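Local coordinates for protein SidF, inhibitor of growth family, member 3 (PDB 4FYE) that probably removes a phosphate from the inositol headgroup of membrane phosphoinositides, acting as a Legionella phosphoinositide phosphatase through its N-terminal phosphatase domain, at residues A[465-470]-A[576-581]; A[599-604]-A[672-677]. The protein carries 1 engineered substitution. All coordinates share one frame; numbering follows the deposited sequence.

Contact 1: A[465-470]-A[576-581]; sequences DYDKAG and KEQISP
A single hydrogen bond joins the segment leading into helix 467-476 to the flank of the long helix 522-583, and one glutamine supplies its side-chain half. Gln578 points at segment 465-470 with its chain extended beyond CG (chi2 168°), so that the amide oxygen arrives beside the backbone of that segment. Lys468 N donates to Gln578 OE1 over 3.2 Å with an N-H...O angle of 159°. The bond is fairly straight at the hydrogen, yet the donor stands above the carbonyl plane of the amide and not on a lone pair. Asp467 N is equally near OE1 but badly angled for a bond.

Around this polar point the contacts are van der Waals. Gln578 OE1 lies 3.2 Å from Tyr466 CB, while CB and CG of Lys468 lie against the same oxygen as that chain bends at chi2. Amide and tyrosine ring stand nearly upright to each other, 87° between planes, with Gln578 CD at the ring edge.

The apolar part is small. Ile579 brings only CD1 to the tyrosine, 3.7 Å from Tyr466 CD2, and the two side chains cross at about a right angle. Asp465 CB lies over one face of the same ring, toward its rim, and Val582 also touches Tyr466. Ile579 also touches Leu596 of helix 590-614.

A neutral amide thus does the polar work here: the one hydrogen bond between the segments pairs its oxygen with one backbone N-H, that of Lys468, and involves no charged group.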
loop_
_atom_site.group_PDB
_atom_site.type_symbol
_atom_site.label_atom_id
_atom_site.label_comp_id
_atom_site.label_asym_id
_atom_site.label_seq_id
_atom_site.Cartn_x
_atom_site.Cartn_y
_atom_site.Cartn_z
ATOM N N ASP A 465 -37.833 -0.362 6.780
ATOM C CA ASP A 465 -38.570 -1.581 6.383
ATOM C C ASP A 465 -37.761 -2.837 6.671
ATOM O O ASP A 465 -38.174 -3.949 6.330
ATOM C CB ASP A 465 -38.902 -1.502 4.894
ATOM C CG ASP A 465 -38.706 -0.107 4.353
ATOM O OD1 ASP A 465 -37.523 0.272 4.085
ATOM O OD2 ASP A 465 -39.728 0.609 4.250
ATOM N N TYR A 466 -36.616 -2.623 7.326
ATOM C CA TYR A 466 -35.675 -3.666 7.676
ATOM C C TYR A 466 -35.372 -3.545 9.177
ATOM O O TYR A 466 -34.557 -2.729 9.627
ATOM C CB TYR A 466 -34.432 -3.486 6.813
ATOM C CG TYR A 466 -34.777 -3.282 5.337
ATOM C CD1 TYR A 466 -34.943 -1.993 4.783
ATOM C CD2 TYR A 466 -34.963 -4.382 4.499
ATOM C CE1 TYR A 466 -35.226 -1.820 3.457
ATOM C CE2 TYR A 466 -35.274 -4.220 3.155
ATOM C CZ TYR A 466 -35.391 -2.949 2.660
ATOM O OH TYR A 466 -35.579 -2.829 1.375
ATOM N N ASP A 467 -36.081 -4.343 9.957
ATOM C CA ASP A 467 -36.051 -4.209 11.401
ATOM C C ASP A 467 -34.917 -5.012 11.999
ATOM O O ASP A 467 -34.599 -4.843 13.174
ATOM C CB ASP A 467 -37.378 -4.659 11.998
ATOM C CG ASP A 467 -38.050 -5.722 11.156
ATOM O OD1 ASP A 467 -38.543 -5.342 10.069
ATOM O OD2 ASP A 467 -38.075 -6.919 11.561
ATOM N N LYS A 468 -34.300 -5.888 11.201
ATOM C CA LYS A 468 -33.200 -6.714 11.710
ATOM C C LYS A 468 -31.924 -5.901 11.743
ATOM O O LYS A 468 -30.929 -6.312 12.333
ATOM C CB LYS A 468 -33.009 -8.003 10.896
ATOM C CG LYS A 468 -34.100 -9.068 11.047
ATOM C CD LYS A 468 -34.359 -9.504 12.489
ATOM C CE LYS A 468 -35.803 -9.946 12.682
ATOM N NZ LYS A 468 -36.267 -9.839 14.097
ATOM N N ALA A 469 -31.975 -4.743 11.093
ATOM C CA ALA A 469 -30.861 -3.813 11.056
ATOM C C ALA A 469 -30.860 -3.000 12.335
ATOM O O ALA A 469 -29.824 -2.868 12.998
ATOM C CB ALA A 469 -30.942 -2.902 9.831
ATOM N N GLY A 470 -32.027 -2.473 12.691
ATOM C CA GLY A 470 -32.179 -1.787 13.967
ATOM C C GLY A 470 -31.658 -2.687 15.074
ATOM O O GLY A 470 -30.825 -2.272 15.891
ATOM N N LYS A 576 -28.758 -10.689 7.273
ATOM C CA LYS A 576 -28.431 -11.230 5.957
ATOM C C LYS A 576 -29.682 -11.882 5.366
ATOM O O LYS A 576 -30.071 -11.592 4.236
ATOM C CB LYS A 576 -27.261 -12.239 6.049
ATOM C CG LYS A 576 -26.641 -12.670 4.718
ATOM C CD LYS A 576 -25.989 -14.057 4.790
ATOM C CE LYS A 576 -25.301 -14.423 3.470
ATOM N NZ LYS A 576 -24.003 -13.712 3.267
ATOM N N GLU A 577 -30.305 -12.753 6.153
ATOM C CA GLU A 577 -31.552 -13.413 5.774
ATOM C C GLU A 577 -32.600 -12.492 5.117
ATOM O O GLU A 577 -33.236 -12.886 4.131
ATOM C CB GLU A 577 -32.140 -14.178 6.973
ATOM C CG GLU A 577 -32.013 -15.697 6.856
ATOM C CD GLU A 577 -31.429 -16.370 8.097
ATOM O OE1 GLU A 577 -30.282 -16.852 8.019
ATOM O OE2 GLU A 577 -32.092 -16.424 9.150
ATOM N N GLN A 578 -32.774 -11.274 5.636
ATOM C CA GLN A 578 -33.793 -10.389 5.066
ATOM C C GLN A 578 -33.279 -9.528 3.909
ATOM O O GLN A 578 -34.031 -9.145 3.014
ATOM C CB GLN A 578 -34.508 -9.551 6.147
ATOM C CG GLN A 578 -33.940 -8.173 6.483
ATOM C CD GLN A 578 -34.895 -7.324 7.340
ATOM O OE1 GLN A 578 -34.471 -6.404 8.046
ATOM N NE2 GLN A 578 -36.190 -7.640 7.289
ATOM N N ILE A 579 -31.982 -9.282 3.920
ATOM C CA ILE A 579 -31.326 -8.329 3.035
ATOM C C ILE A 579 -31.041 -8.970 1.682
ATOM O O ILE A 579 -31.299 -8.409 0.621
ATOM C CB ILE A 579 -30.082 -7.779 3.819
ATOM C CG1 ILE A 579 -30.462 -6.460 4.513
ATOM C CG2 ILE A 579 -28.765 -7.699 3.051
ATOM C CD1 ILE A 579 -31.523 -5.662 3.793
ATOM N N SER A 580 -30.514 -10.177 1.741
ATOM C CA SER A 580 -29.999 -10.824 0.546
ATOM C C SER A 580 -31.063 -10.857 -0.542
ATOM O O SER A 580 -30.832 -10.286 -1.620
ATOM C CB SER A 580 -29.485 -12.229 0.851
ATOM O OG SER A 580 -29.153 -12.885 -0.354
ATOM N N PRO A 581 -32.232 -11.485 -0.248
ATOM C CA PRO A 581 -33.253 -11.743 -1.263
ATOM C C PRO A 581 -33.763 -10.445 -1.881
ATOM O O PRO A 581 -34.177 -10.461 -3.046
ATOM C CB PRO A 581 -34.375 -12.446 -0.473
ATOM C CG PRO A 581 -34.247 -11.898 0.914
ATOM C CD PRO A 581 -32.751 -11.763 1.110
#

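Contact 2: A[599-604]-A[672-677]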
loop_
_atom_site.group_PDB
_atom_site.type_symbol
_atom_site.label_atom_id
_atom_site.label_comp_id
_atom_site.label_asym_id
_atom_site.label_seq_id
_atom_site.Cartn_x
_atom_site.Cartn_y
_atom_site.Cartn_z
ATOM N N PHE A 599 -24.274 -1.159 4.685
ATOM C CA PHE A 599 -24.626 -1.371 6.105
ATOM C C PHE A 599 -24.146 -2.727 6.642
ATOM O O PHE A 599 -23.491 -2.837 7.693
ATOM C CB PHE A 599 -26.143 -1.232 6.350
ATOM C CG PHE A 599 -26.537 -1.349 7.803
ATOM C CD1 PHE A 599 -26.718 -2.597 8.397
ATOM C CD2 PHE A 599 -26.739 -0.213 8.582
ATOM C CE1 PHE A 599 -27.095 -2.717 9.731
ATOM C CE2 PHE A 599 -27.113 -0.323 9.922
ATOM C CZ PHE A 599 -27.287 -1.575 10.495
ATOM N N TYR A 600 -24.509 -3.770 5.924
ATOM C CA TYR A 600 -24.167 -5.100 6.336
ATOM C C TYR A 600 -22.653 -5.384 6.342
ATOM O O TYR A 600 -22.148 -6.125 7.196
ATOM C CB TYR A 600 -24.816 -6.072 5.385
ATOM C CG TYR A 600 -24.471 -7.455 5.746
ATOM C CD1 TYR A 600 -23.291 -8.055 5.269
ATOM C CD2 TYR A 600 -25.270 -8.157 6.640
ATOM C CE1 TYR A 600 -22.956 -9.347 5.647
ATOM C CE2 TYR A 600 -24.952 -9.443 7.033
ATOM C CZ TYR A 600 -23.803 -10.034 6.530
ATOM O OH TYR A 600 -23.515 -11.308 6.939
ATOM N N ASN A 601 -21.933 -4.854 5.362
ATOM C CA ASN A 601 -20.531 -5.203 5.264
ATOM C C ASN A 601 -19.718 -4.548 6.369
ATOM O O ASN A 601 -18.877 -5.207 6.968
ATOM C CB ASN A 601 -19.984 -4.972 3.843
ATOM C CG ASN A 601 -20.343 -6.115 2.902
ATOM O OD1 ASN A 601 -20.511 -7.295 3.322
ATOM N ND2 ASN A 601 -20.461 -5.797 1.629
ATOM N N SER A 602 -20.017 -3.271 6.642
ATOM C CA SER A 602 -19.561 -2.540 7.804
ATOM C C SER A 602 -19.740 -3.368 9.041
ATOM O O SER A 602 -18.784 -3.601 9.762
ATOM C CB SER A 602 -20.413 -1.300 7.978
ATOM O OG SER A 602 -20.096 -0.310 7.020
ATOM N N CYS A 603 -20.958 -3.824 9.307
ATOM C CA CYS A 603 -21.172 -4.645 10.485
ATOM C C CYS A 603 -20.354 -5.933 10.440
ATOM O O CYS A 603 -19.751 -6.331 11.450
ATOM C CB CYS A 603 -22.647 -4.992 10.634
ATOM S SG CYS A 603 -23.614 -3.508 10.855
ATOM N N ALA A 604 -20.302 -6.575 9.271
ATOM C CA ALA A 604 -19.645 -7.870 9.201
ATOM C C ALA A 604 -18.179 -7.687 9.420
ATOM O O ALA A 604 -17.614 -8.436 10.190
ATOM C CB ALA A 604 -19.930 -8.615 7.908
ATOM N N ASP A 672 -24.807 -11.562 -3.761
ATOM C CA ASP A 672 -25.230 -10.596 -2.757
ATOM C C ASP A 672 -24.477 -9.286 -2.773
ATOM O O ASP A 672 -25.025 -8.267 -2.392
ATOM C CB ASP A 672 -24.912 -11.209 -1.395
ATOM C CG ASP A 672 -26.083 -11.828 -0.781
ATOM O OD1 ASP A 672 -27.155 -11.415 -1.229
ATOM O OD2 ASP A 672 -25.969 -12.702 0.118
ATOM N N GLY A 673 -23.193 -9.330 -3.153
ATOM C CA GLY A 673 -22.248 -8.296 -2.750
ATOM C C GLY A 673 -21.906 -8.383 -1.254
ATOM O O GLY A 673 -21.314 -7.472 -0.701
ATOM N N LEU A 674 -22.271 -9.467 -0.585
ATOM C CA LEU A 674 -22.135 -9.527 0.873
ATOM C C LEU A 674 -20.969 -10.370 1.414
ATOM O O LEU A 674 -20.672 -11.483 0.936
ATOM C CB LEU A 674 -23.437 -10.035 1.489
ATOM C CG LEU A 674 -24.715 -9.190 1.317
ATOM C CD1 LEU A 674 -25.809 -9.902 2.118
ATOM C CD2 LEU A 674 -24.572 -7.737 1.761
ATOM N N TYR A 675 -20.327 -9.865 2.452
ATOM C CA TYR A 675 -19.106 -10.501 2.923
ATOM C C TYR A 675 -19.342 -11.787 3.738
ATOM O O TYR A 675 -19.941 -11.714 4.797
ATOM C CB TYR A 675 -18.286 -9.483 3.705
ATOM C CG TYR A 675 -17.142 -10.080 4.458
ATOM C CD1 TYR A 675 -15.926 -10.365 3.799
ATOM C CD2 TYR A 675 -17.250 -10.355 5.826
ATOM C CE1 TYR A 675 -14.878 -10.906 4.479
ATOM C CE2 TYR A 675 -16.185 -10.923 6.519
ATOM C CZ TYR A 675 -15.009 -11.181 5.832
ATOM O OH TYR A 675 -13.944 -11.735 6.476
ATOM N N THR A 676 -18.833 -12.933 3.257
ATOM C CA THR A 676 -18.926 -14.257 3.948
ATOM C C THR A 676 -17.679 -14.672 4.750
ATOM O O THR A 676 -17.736 -15.585 5.579
ATOM C CB THR A 676 -19.158 -15.413 2.950
ATOM O OG1 THR A 676 -18.017 -15.581 2.054
ATOM C CG2 THR A 676 -20.420 -15.169 2.165
ATOM N N GLY A 677 -16.548 -14.022 4.513
ATOM C CA GLY A 677 -15.294 -14.505 5.110
ATOM C C GLY A 677 -14.638 -15.687 4.381
ATOM O O GLY A 677 -13.507 -16.081 4.694
#
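Leu674 CD1 lies over one face of the Tyr600 ring, and the edge of that ring takes Asn601 OD1 and Tyr675 O close to its plane. The Tyr675 ring has the backbone N of Gly677 over the centre of one face, 3.4 Å above the plane, while Ala604 CB sits at its edge. Both rings belong to a largely buried seam where helix 590-614 meets the irregular segment 672-677, part of the loop between helices 652-668 and 678-681.

The amide of Asn601 clamps that loop at two backbone points. Its CG lies beside the backbone N (chi1 -80°), which turns both polar ends to the loop. Tyr675 N donates to Asn601 OD1 over 2.7 Å, in the carbonyl plane and on a lone pair, though the N-H...O angle is only 149°. In the other direction Asn601 ND2 donates a hydrogen bond to Gly673 O at 3.0 Å, a straighter bond with the acceptor almost in the amide plane. Being gripped at both ends holds the buried amide flat and fixes which end is oxygen. Glu637 of helix 626-637 also touches Asn601.

Apolar packing adjoins the clamp. Tyr600, with CG anti to its backbone N (chi1 179°), crosses Leu674 at about a right angle, and Tyr600 CD1 lies 3.7 Å from Leu674 CD2. Tyr675 likewise has CG anti to its N, and its ring also meets Tyr605. Gly673, at a positive phi, has a backbone shape that suits a residue without a side chain. Nearer the C-terminal end of 599-604, Ala604 CB closes against Tyr675 CD2 at 3.8 Å.

How the contacts relate
From the N terminus the chain first reaches 465-470, leading into helix 467-476, then runs out along helix 482-514 and back down helix 522-583, so contact 1 closes a loop of 105 residues, nearly all helical. Helix 590-614 follows at once, and contact 2 closes a second loop, from 599-604 to 672-677, which takes in strand 641-645 of the four-stranded sheet. The loops are in series, neither nested nor crossed. Their centres lie 12 Å apart and the contacts touch: Ser580 OG probably hydrogen-bonds to Asp672 OD1, and Ile579 packs on Leu674. Together they tie helices 467-476, 522-583 and 590-614 to the loop before helix 678-681.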